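Local coordinates for protein importin subunit beta-1 (Saccharomyces cerevisiae, PDB 5OWU) that carries proteins into the nucleus as the importin beta subunit, associating with importin alpha, which itself binds the classical nuclear localization signal of the cargo, at residues Leu69-Asp73 / Ser74-Gln78; Ala121-Asp124 / Ile125-His129; Glu264-Leu267 / Tyr268-Ile272; Pro692-Arg695 / Arg696-Pro700. All coordinates share one frame; numbering follows the deposited sequence. Where two conformers were deposited one is given.

Overall arrangement
All four interactions are local, each joining neighbouring residues of one continuous stretch in an all-helical solenoid of HEAT repeats. Interactions 1 and 2 touch, their centres about 13 Å apart: L69 of the loop 69-73 lays its side chain on A121 and I122 of helix 109-126, and V70 CG1 meets A121 CB at 3.7 Å. Interaction 4, within HEAT 16, comes near interaction 1 although hundreds of residues separate them in sequence; their nearest atoms are about 8 Å apart without touching. Interaction 3, in HEAT 7, is remote, its centre about 50 Å from that of interaction 4 and on the opposite side of the chain's centre; there the chain of another protein lies against helix 260-274.

Interaction 1 of 4, residues Leu69-Asp73 / Ser74-Gln78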
loop_
_atom_site.group_PDB
_atom_site.type_symbol
_atom_site.label_atom_id
_atom_site.label_comp_id
_atom_site.label_asym_id
_atom_site.label_seq_id
_atom_site.Cartn_x
_atom_site.Cartn_y
_atom_site.Cartn_z
ATOM N N LEU A 69 15.047 -4.846 -23.462
ATOM C CA LEU A 69 15.085 -3.445 -23.856
ATOM C C LEU A 69 14.508 -2.503 -22.813
ATOM O O LEU A 69 14.941 -1.350 -22.735
ATOM C CB LEU A 69 14.329 -3.250 -25.182
ATOM C CG LEU A 69 14.976 -3.863 -26.424
ATOM C CD1 LEU A 69 14.066 -3.722 -27.635
ATOM C CD2 LEU A 69 16.328 -3.234 -26.703
ATOM N N VAL A 70 13.558 -2.962 -22.003
ATOM C CA VAL A 70 13.001 -2.162 -20.922
ATOM C C VAL A 70 12.951 -3.024 -19.673
ATOM O O VAL A 70 12.910 -4.253 -19.737
ATOM C CB VAL A 70 11.598 -1.612 -21.254
ATOM C CG1 VAL A 70 11.690 -0.552 -22.339
ATOM C CG2 VAL A 70 10.664 -2.749 -21.677
ATOM N N SER A 71 12.964 -2.352 -18.526
ATOM C CA SER A 71 12.925 -3.016 -17.233
ATOM C C SER A 71 12.209 -2.107 -16.249
ATOM O O SER A 71 12.048 -0.907 -16.486
ATOM C CB SER A 71 14.334 -3.343 -16.727
ATOM O OG SER A 71 14.298 -3.888 -15.422
ATOM N N LYS A 72 11.769 -2.692 -15.138
ATOM C CA LYS A 72 11.292 -1.875 -14.030
ATOM C C LYS A 72 12.464 -1.216 -13.315
ATOM O O LYS A 72 12.437 -0.013 -13.032
ATOM C CB LYS A 72 10.469 -2.722 -13.059
ATOM C CG LYS A 72 9.040 -2.991 -13.528
ATOM C CD LYS A 72 8.173 -3.566 -12.410
ATOM C CE LYS A 72 7.839 -2.514 -11.352
ATOM N NZ LYS A 72 7.028 -3.073 -10.237
ATOM N N ASP A 73 13.511 -1.987 -13.035
ATOM C CA ASP A 73 14.710 -1.432 -12.425
ATOM C C ASP A 73 15.281 -0.322 -13.303
ATOM O O ASP A 73 15.544 -0.524 -14.492
ATOM C CB ASP A 73 15.740 -2.541 -12.208
ATOM C CG ASP A 73 17.101 -2.007 -11.807
ATOM O OD1 ASP A 73 17.173 -0.878 -11.277
ATOM O OD2 ASP A 73 18.103 -2.725 -12.016
ATOM N N SER A 74 15.466 0.859 -12.710
ATOM C CA SER A 74 15.963 1.999 -13.471
ATOM C C SER A 74 17.389 1.765 -13.958
ATOM O O SER A 74 17.747 2.170 -15.074
ATOM C CB SER A 74 15.884 3.260 -12.615
ATOM O OG SER A 74 14.571 3.442 -12.114
ATOM N N VAL A 75 18.222 1.118 -13.138
ATOM C CA VAL A 75 19.599 0.842 -13.542
ATOM C C VAL A 75 19.614 -0.081 -14.757
ATOM O O VAL A 75 20.307 0.175 -15.751
ATOM C CB VAL A 75 20.394 0.247 -12.364
ATOM C CG1 VAL A 75 21.820 -0.089 -12.782
ATOM C CG2 VAL A 75 20.406 1.217 -11.188
ATOM N N LYS A 76 18.840 -1.167 -14.693
ATOM C CA LYS A 76 18.710 -2.059 -15.840
ATOM C C LYS A 76 18.152 -1.319 -17.049
ATOM O O LYS A 76 18.604 -1.530 -18.177
ATOM C CB LYS A 76 17.815 -3.248 -15.485
ATOM C CG LYS A 76 18.480 -4.304 -14.606
ATOM C CD LYS A 76 19.460 -5.159 -15.397
ATOM C CE LYS A 76 20.226 -6.120 -14.495
ATOM N NZ LYS A 76 21.092 -5.408 -13.510
ATOM N N THR A 77 17.157 -0.456 -16.835
ATOM C CA THR A 77 16.634 0.361 -17.923
ATOM C C THR A 77 17.757 1.101 -18.640
ATOM O O THR A 77 17.867 1.046 -19.871
ATOM C CB THR A 77 15.590 1.344 -17.375
ATOM O OG1 THR A 77 14.387 0.635 -17.061
ATOM C CG2 THR A 77 15.264 2.449 -18.384
ATOM N N GLN A 78 18.610 1.796 -17.876
ATOM C CA GLN A 78 19.707 2.556 -18.477
ATOM C C GLN A 78 20.692 1.647 -19.208
ATOM O O GLN A 78 21.155 1.979 -20.312
ATOM C CB GLN A 78 20.432 3.359 -17.395
ATOM C CG GLN A 78 21.501 4.316 -17.914
ATOM C CD GLN A 78 20.921 5.515 -18.647
ATOM O OE1 GLN A 78 19.751 5.520 -19.037
ATOM N NE2 GLN A 78 21.740 6.545 -18.830
HETATM O O HOH W 1 15.701 0.881 -21.606
#
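D73 lays its carboxylate over the first turn of helix 74-87, with OD2 3.1 Å from K76 CG and OD1 facing the backbone of V75. Its CG stands anti to the backbone N (chi1 170°), which turns both oxygens over the amides of V75 and K76. V75 N donates to D73 OD1 at 2.9 Å, arriving from well above the carboxylate plane, while the bond from K76 N to D73 OD2 is weak at 3.2 Å. The lysine chain bends at chi2 and chi4, and K76 NZ remains 4.3 Å from D73 OD2, too far for a salt bridge although the opposite charges probably attract.

The backbone oxygen of the same residue has two donors. T77 N binds D73 O in a fairly straight bond of 2.8 Å (160° at the hydrogen), and T77 OG1 donates to D73 O at 3.0 Å from above the carbonyl plane. S71 closes over the side of the turn, its OG 3.6 Å from K76 CB, and D73 N donates weakly to that OG. At the loop's start, one water donates to both L69 O and T77 O, joining the loop to the helix. D73 is thus the N-cap of helix 74-87, its carboxylate capping V75 N and, weakly, K76 N, where the chain leaves the loop after helix 55-67 in the importin-beta N-terminal domain.

Interaction 2 of 4, residues Ala121-Asp124 / Ile125-His129; sequences AIAD and IELPH
I122 and E126 lie side by side and point the same way at the C-terminal end of helix 109-126, in HEAT repeat 3. E126 CG and CD both lie 4.1 Å from the branch methyl CG2 of I122, so the apolar part of the glutamate runs alongside the isoleucine. Beyond CG the E126 chain is extended (chi2 -155°), and its oxygens reach on to partners on other helices: OE1 forms a salt bridge with K97, and OE2 accepts a hydrogen bond from W84 NE1. This buried carboxylate therefore has a partner for each oxygen, and the charge of K97 would probably favour its ionised form.

The side chains of a second pair, one residue on, meet through apolar atoms. A123 CB meets L127 CD1 at 3.9 Å, and M162 of helix 149-165 touches both residues. I125 takes a different direction, to W84 and I85 of helix 74-87; on the way its CG1 passes 3.6 Å from A121 O.

Backbone bonds space these residues one turn apart: E126 N donates to I122 O, and L127 N to A123 O at 2.9 Å with an angle of 158° at the hydrogen. P128 has no amide hydrogen to continue the series; instead its CD sits 3.4 Å from D124 O. The chain then passes through a 3-10 segment at 127-128, where H129 N binds E126 O. The imidazole folds back over this end, and H129 ND1 donates to I125 O at 2.9 Å, with I125 O lying 22° out of the imidazole plane.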
loop_
_atom_site.group_PDB
_atom_site.type_symbol
_atom_site.label_atom_id
_atom_site.label_comp_id
_atom_site.label_asym_id
_atom_site.label_seq_id
_atom_site.Cartn_x
_atom_site.Cartn_y
_atom_site.Cartn_z
ATOM N N ALA A 121 8.946 -0.485 -26.467
ATOM C CA ALA A 121 10.249 -0.535 -25.795
ATOM C C ALA A 121 11.316 0.229 -26.582
ATOM O O ALA A 121 12.088 1.031 -26.021
ATOM C CB ALA A 121 10.674 -1.991 -25.604
ATOM N N ILE A 122 11.374 -0.009 -27.893
ATOM C CA ILE A 122 12.362 0.684 -28.711
ATOM C C ILE A 122 12.107 2.186 -28.673
ATOM O O ILE A 122 13.032 2.983 -28.493
ATOM C CB ILE A 122 12.345 0.139 -30.150
ATOM C CG1 ILE A 122 12.792 -1.328 -30.168
ATOM C CG2 ILE A 122 13.258 0.973 -31.057
ATOM C CD1 ILE A 122 12.428 -2.057 -31.448
ATOM N N ALA A 123 10.845 2.590 -28.838
ATOM C CA ALA A 123 10.496 4.008 -28.796
ATOM C C ALA A 123 10.896 4.629 -27.470
ATOM O O ALA A 123 11.402 5.753 -27.433
ATOM C CB ALA A 123 8.992 4.194 -29.028
ATOM N N ASP A 124 10.655 3.920 -26.367
ATOM C CA ASP A 124 11.037 4.439 -25.065
ATOM C C ASP A 124 12.534 4.676 -24.989
ATOM O O ASP A 124 12.981 5.555 -24.245
ATOM C CB ASP A 124 10.596 3.485 -23.959
ATOM C CG ASP A 124 9.118 3.629 -23.621
ATOM O OD1 ASP A 124 8.501 4.618 -24.053
ATOM O OD2 ASP A 124 8.572 2.757 -22.921
ATOM N N ILE A 125 13.327 3.914 -25.744
ATOM C CA ILE A 125 14.756 4.217 -25.787
ATOM C C ILE A 125 15.048 5.390 -26.719
ATOM O O ILE A 125 15.790 6.308 -26.363
ATOM C CB ILE A 125 15.555 2.974 -26.202
ATOM C CG1 ILE A 125 15.485 1.922 -25.100
ATOM C CG2 ILE A 125 17.020 3.351 -26.476
ATOM C CD1 ILE A 125 15.795 0.520 -25.584
ATOM N N GLU A 126 14.491 5.381 -27.927
ATOM C CA GLU A 126 14.970 6.271 -28.978
ATOM C C GLU A 126 14.328 7.658 -28.963
ATOM O O GLU A 126 15.020 8.653 -29.196
ATOM C CB GLU A 126 14.752 5.621 -30.341
ATOM C CG GLU A 126 15.581 4.334 -30.535
ATOM C CD GLU A 126 15.857 4.028 -31.994
ATOM O OE1 GLU A 126 15.224 4.653 -32.873
ATOM O OE2 GLU A 126 16.713 3.158 -32.265
ATOM N N LEU A 127 13.023 7.760 -28.721
ATOM C CA LEU A 127 12.371 9.066 -28.796
ATOM C C LEU A 127 13.006 10.085 -27.861
ATOM O O LEU A 127 13.217 11.232 -28.294
ATOM C CB LEU A 127 10.867 8.930 -28.511
ATOM C CG LEU A 127 10.032 8.155 -29.534
ATOM C CD1 LEU A 127 8.581 8.090 -29.091
ATOM C CD2 LEU A 127 10.125 8.768 -30.914
ATOM N N PRO A 128 13.337 9.758 -26.610
ATOM C CA PRO A 128 14.049 10.734 -25.766
ATOM C C PRO A 128 15.390 11.171 -26.337
ATOM O O PRO A 128 15.906 12.219 -25.932
ATOM C CB PRO A 128 14.224 9.985 -24.437
ATOM C CG PRO A 128 13.168 8.933 -24.451
ATOM C CD PRO A 128 13.011 8.525 -25.876
ATOM N N HIS A 129 15.977 10.404 -27.254
ATOM C CA HIS A 129 17.222 10.781 -27.908
ATOM C C HIS A 129 16.987 11.389 -29.293
ATOM O O HIS A 129 17.893 11.373 -30.135
ATOM C CB HIS A 129 18.148 9.567 -28.011
ATOM C CG HIS A 129 18.661 9.075 -26.690
ATOM N ND1 HIS A 129 17.915 8.281 -25.847
ATOM C CD2 HIS A 129 19.853 9.258 -26.074
ATOM C CE1 HIS A 129 18.623 8.002 -24.766
ATOM N NE2 HIS A 129 19.802 8.584 -24.878
#

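Interaction 3 of 4, residues Glu264-Leu267 / Tyr268-Ile272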
loop_
_atom_site.group_PDB
_atom_site.type_symbol
_atom_site.label_atom_id
_atom_site.label_comp_id
_atom_site.label_asym_id
_atom_site.label_seq_id
_atom_site.Cartn_x
_atom_site.Cartn_y
_atom_site.Cartn_z
ATOM N N GLU A 264 -17.502 23.724 -13.564
ATOM C CA GLU A 264 -18.598 24.687 -13.591
ATOM C C GLU A 264 -19.451 24.522 -14.839
ATOM O O GLU A 264 -20.686 24.534 -14.766
ATOM C CB GLU A 264 -18.051 26.112 -13.515
ATOM C CG GLU A 264 -17.550 26.498 -12.149
ATOM C CD GLU A 264 -16.898 27.857 -12.138
ATOM O OE1 GLU A 264 -16.549 28.360 -13.223
ATOM O OE2 GLU A 264 -16.731 28.415 -11.042
ATOM N N GLN A 265 -18.811 24.360 -15.997
ATOM C CA GLN A 265 -19.528 24.463 -17.260
ATOM C C GLN A 265 -20.234 23.177 -17.665
ATOM O O GLN A 265 -21.156 23.239 -18.487
ATOM C CB GLN A 265 -18.567 24.892 -18.365
ATOM C CG GLN A 265 -17.979 26.281 -18.148
ATOM C CD GLN A 265 -16.901 26.619 -19.159
ATOM O OE1 GLN A 265 -16.857 26.050 -20.251
ATOM N NE2 GLN A 265 -16.020 27.545 -18.797
ATOM N N ALA A 266 -19.848 22.019 -17.118
ATOM C CA ALA A 266 -20.468 20.778 -17.580
ATOM C C ALA A 266 -20.399 19.610 -16.606
ATOM O O ALA A 266 -21.414 18.959 -16.351
ATOM C CB ALA A 266 -19.831 20.345 -18.901
ATOM N N LEU A 267 -19.213 19.308 -16.074
ATOM C CA LEU A 267 -19.036 18.021 -15.407
ATOM C C LEU A 267 -19.862 17.916 -14.130
ATOM O O LEU A 267 -20.336 16.829 -13.776
ATOM C CB LEU A 267 -17.555 17.796 -15.118
ATOM C CG LEU A 267 -16.696 17.270 -16.278
ATOM C CD1 LEU A 267 -15.231 17.091 -15.880
ATOM C CD2 LEU A 267 -17.238 15.956 -16.807
ATOM N N TYR A 268 -20.044 19.024 -13.417
ATOM C CA TYR A 268 -20.893 19.010 -12.231
ATOM C C TYR A 268 -22.295 18.504 -12.571
ATOM O O TYR A 268 -22.782 17.512 -12.005
ATOM C CB TYR A 268 -20.919 20.419 -11.633
ATOM C CG TYR A 268 -22.108 20.730 -10.766
ATOM C CD1 TYR A 268 -23.283 21.217 -11.326
ATOM C CD2 TYR A 268 -22.055 20.566 -9.384
ATOM C CE1 TYR A 268 -24.368 21.517 -10.552
ATOM C CE2 TYR A 268 -23.148 20.864 -8.599
ATOM C CZ TYR A 268 -24.299 21.340 -9.195
ATOM O OH TYR A 268 -25.398 21.650 -8.433
ATOM N N ALA A 269 -22.941 19.166 -13.531
ATOM C CA ALA A 269 -24.287 18.778 -13.938
ATOM C C ALA A 269 -24.311 17.357 -14.494
ATOM O O ALA A 269 -25.161 16.546 -14.111
ATOM C CB ALA A 269 -24.815 19.774 -14.971
ATOM N N LEU A 270 -23.372 17.034 -15.389
ATOM C CA LEU A 270 -23.373 15.722 -16.040
ATOM C C LEU A 270 -23.243 14.589 -15.022
ATOM O O LEU A 270 -24.046 13.643 -15.011
ATOM C CB LEU A 270 -22.237 15.644 -17.063
ATOM C CG LEU A 270 -22.286 16.576 -18.284
ATOM C CD1 LEU A 270 -21.045 16.386 -19.131
ATOM C CD2 LEU A 270 -23.532 16.336 -19.117
ATOM N N THR A 271 -22.226 14.664 -14.161
ATOM C CA THR A 271 -21.977 13.562 -13.237
ATOM C C THR A 271 -23.087 13.454 -12.206
ATOM O O THR A 271 -23.492 12.344 -11.832
ATOM C CB THR A 271 -20.613 13.728 -12.560
ATOM O OG1 THR A 271 -20.600 14.901 -11.739
ATOM C CG2 THR A 271 -19.510 13.819 -13.606
ATOM N N ILE A 272 -23.611 14.597 -11.747
ATOM C CA ILE A 272 -24.736 14.546 -10.820
ATOM C C ILE A 272 -25.933 13.879 -11.482
ATOM O O ILE A 272 -26.652 13.091 -10.855
ATOM C CB ILE A 272 -25.084 15.956 -10.311
ATOM C CG1 ILE A 272 -23.989 16.423 -9.348
ATOM C CG2 ILE A 272 -26.451 15.958 -9.626
ATOM C CD1 ILE A 272 -24.198 17.809 -8.778
HETATM O O HOH W 2 -21.838 21.931 -14.471
#
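L267 and T271 meet on the packed side of helix 260-274, the first helix of HEAT repeat 7. The oxygen L267 O is gripped by two donors from opposite faces of its carbonyl plane: T271 N at 2.9 Å, and T271 OG1 at 2.8 Å. With chi1 at 65°, the hydroxyl lies between its own backbone N and carbonyl carbon and can turn back to the preceding turn; OG1 also bonds to W290 NE1. The L267 side chain packs against helices 219-233 and 238-255 of the preceding repeat and against F289 of helix 280-306.

At A266 and L270 the backbone is close, L270 N donating to A266 O at 2.9 Å, but the side-chain ends barely meet: A266 CB is 4.1 Å from L270 CD1, and L267 CD2 4.5 Å from it. The E264 side is covered by another protein, whose backbone hydrogen-bonds to E264 OE2 and to the backbone of E264 and Q265.

The helix also widens into a pi-type turn at 264-267. Here a water lies close to E264 O and accepts from A269 N at 3.1 Å. Beyond it, the Y268 ring takes I272 CD1 over one face, 3.2 Å above the plane and offset toward the rim.

Interaction 4 of 4, residues Pro692-Arg695 / Arg696-Pro700; sequences PNAR and RELKP
With chi1 at 62°, R695 tucks its CG between its own backbone N and carbonyl carbon, and a further bend at chi3 turns the guanidinium toward E697. The glutamate replies with a bend at chi2 (81°), which brings its carboxylate back along the chain. The two meet in a salt bridge, R695 NH1 to E697 OE1 at 3.0 Å. E697 OE1 alone makes the contact, approaching the guanidinium obliquely, and the two planes are 52° apart, so this is not a paired, coplanar arrangement. The same oxygen also lies beside the aliphatic part of the arginine, with R695 CD at 3.2 Å from E697 OE1. A second partner steadies the guanidinium: R695 NE donates to D652 O, in the loop before helix 655-669.

These residues form the entry to helix 698-713, the second helix of HEAT repeat 16, after the loop that follows helix 675-689. L698 N donates to R695 O at 3.2 Å, approaching well above the carbonyl plane, and K699 N binds R696 O, so the chain is already turning as it enters the helix. A water placed between R695 O and K699 N makes only a doubtful bridge.

On the apolar side, A694 CB points toward the helix and rests against L698 CD2 at 3.8 Å; V651 touches both side chains, and I657 of helix 655-669 packs on L698. R696 heads a different way, its guanidinium making a cation-pi contact with Y746 of helix 741-764, whose hydroxyl OH is hydrogen-bonded to R696 O.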
loop_
_atom_site.group_PDB
_atom_site.type_symbol
_atom_site.label_atom_id
_atom_site.label_comp_id
_atom_site.label_asym_id
_atom_site.label_seq_id
_atom_site.Cartn_x
_atom_site.Cartn_y
_atom_site.Cartn_z
ATOM N N PRO A 692 22.087 -14.316 -1.707
ATOM C CA PRO A 692 21.229 -13.727 -2.751
ATOM C C PRO A 692 19.804 -14.251 -2.742
ATOM O O PRO A 692 18.892 -13.532 -3.167
ATOM C CB PRO A 692 21.957 -14.092 -4.053
ATOM C CG PRO A 692 23.373 -14.291 -3.649
ATOM C CD PRO A 692 23.318 -14.893 -2.277
ATOM N N ASN A 693 19.577 -15.477 -2.281
ATOM C CA ASN A 693 18.211 -15.993 -2.185
ATOM C C ASN A 693 17.424 -15.377 -1.035
ATOM O O ASN A 693 16.322 -15.865 -0.749
ATOM C CB ASN A 693 18.230 -17.515 -2.032
ATOM C CG ASN A 693 18.606 -18.230 -3.317
ATOM O OD1 ASN A 693 18.683 -17.619 -4.385
ATOM N ND2 ASN A 693 18.829 -19.535 -3.221
ATOM N N ALA A 694 17.925 -14.340 -0.368
ATOM C CA ALA A 694 17.229 -13.759 0.770
ATOM C C ALA A 694 16.093 -12.862 0.302
ATOM O O ALA A 694 16.281 -12.014 -0.574
ATOM C CB ALA A 694 18.196 -12.952 1.635
ATOM N N ARG A 695 14.916 -13.046 0.895
ATOM C CA ARG A 695 13.812 -12.137 0.638
ATOM C C ARG A 695 14.203 -10.726 1.064
ATOM O O ARG A 695 15.089 -10.523 1.896
ATOM C CB ARG A 695 12.552 -12.586 1.375
ATOM C CG ARG A 695 12.673 -12.606 2.897
ATOM C CD ARG A 695 11.313 -12.466 3.553
ATOM N NE ARG A 695 10.311 -13.332 2.939
ATOM C CZ ARG A 695 8.999 -13.121 2.992
ATOM N NH1 ARG A 695 8.513 -12.058 3.624
ATOM N NH2 ARG A 695 8.171 -13.970 2.405
ATOM N N ARG A 696 13.532 -9.737 0.472
ATOM C CA ARG A 696 13.904 -8.352 0.735
ATOM C C ARG A 696 13.709 -7.999 2.206
ATOM O O ARG A 696 14.574 -7.360 2.820
ATOM C CB ARG A 696 13.102 -7.417 -0.176
ATOM C CG ARG A 696 11.597 -7.421 0.052
ATOM C CD ARG A 696 10.893 -6.348 -0.778
ATOM N NE ARG A 696 11.086 -6.520 -2.220
ATOM C CZ ARG A 696 11.867 -5.765 -2.992
ATOM N NH1 ARG A 696 12.559 -4.750 -2.492
ATOM N NH2 ARG A 696 11.953 -6.027 -4.290
ATOM N N GLU A 697 12.603 -8.452 2.805
ATOM C CA GLU A 697 12.285 -8.087 4.183
ATOM C C GLU A 697 13.370 -8.510 5.166
ATOM O O GLU A 697 13.401 -8.001 6.289
ATOM C CB GLU A 697 10.950 -8.704 4.610
ATOM C CG GLU A 697 9.719 -8.167 3.874
ATOM C CD GLU A 697 9.508 -8.800 2.504
ATOM O OE1 GLU A 697 10.099 -9.865 2.233
ATOM O OE2 GLU A 697 8.747 -8.230 1.694
ATOM N N LEU A 698 14.257 -9.429 4.774
ATOM C CA LEU A 698 15.316 -9.862 5.679
ATOM C C LEU A 698 16.337 -8.758 5.897
ATOM O O LEU A 698 16.811 -8.560 7.023
ATOM C CB LEU A 698 15.989 -11.122 5.137
ATOM C CG LEU A 698 16.958 -11.802 6.111
ATOM C CD1 LEU A 698 16.203 -12.492 7.239
ATOM C CD2 LEU A 698 17.860 -12.790 5.392
ATOM N N LYS A 699 16.671 -8.015 4.843
ATOM C CA LYS A 699 17.720 -7.005 4.966
ATOM C C LYS A 699 17.442 -6.007 6.086
ATOM O O LYS A 699 18.308 -5.839 6.963
ATOM C CB LYS A 699 17.912 -6.305 3.615
ATOM C CG LYS A 699 18.793 -5.071 3.652
ATOM C CD LYS A 699 19.462 -4.824 2.299
ATOM C CE LYS A 699 19.705 -3.345 2.055
ATOM N NZ LYS A 699 20.740 -3.092 1.006
ATOM N N PRO A 700 16.295 -5.325 6.134
ATOM C CA PRO A 700 16.070 -4.392 7.254
ATOM C C PRO A 700 16.122 -5.064 8.619
ATOM O O PRO A 700 16.766 -4.541 9.542
ATOM C CB PRO A 700 14.683 -3.801 6.946
ATOM C CG PRO A 700 14.073 -4.709 5.919
ATOM C CD PRO A 700 15.205 -5.281 5.146
HETATM O O HOH W 3 17.148 -9.201 2.004
#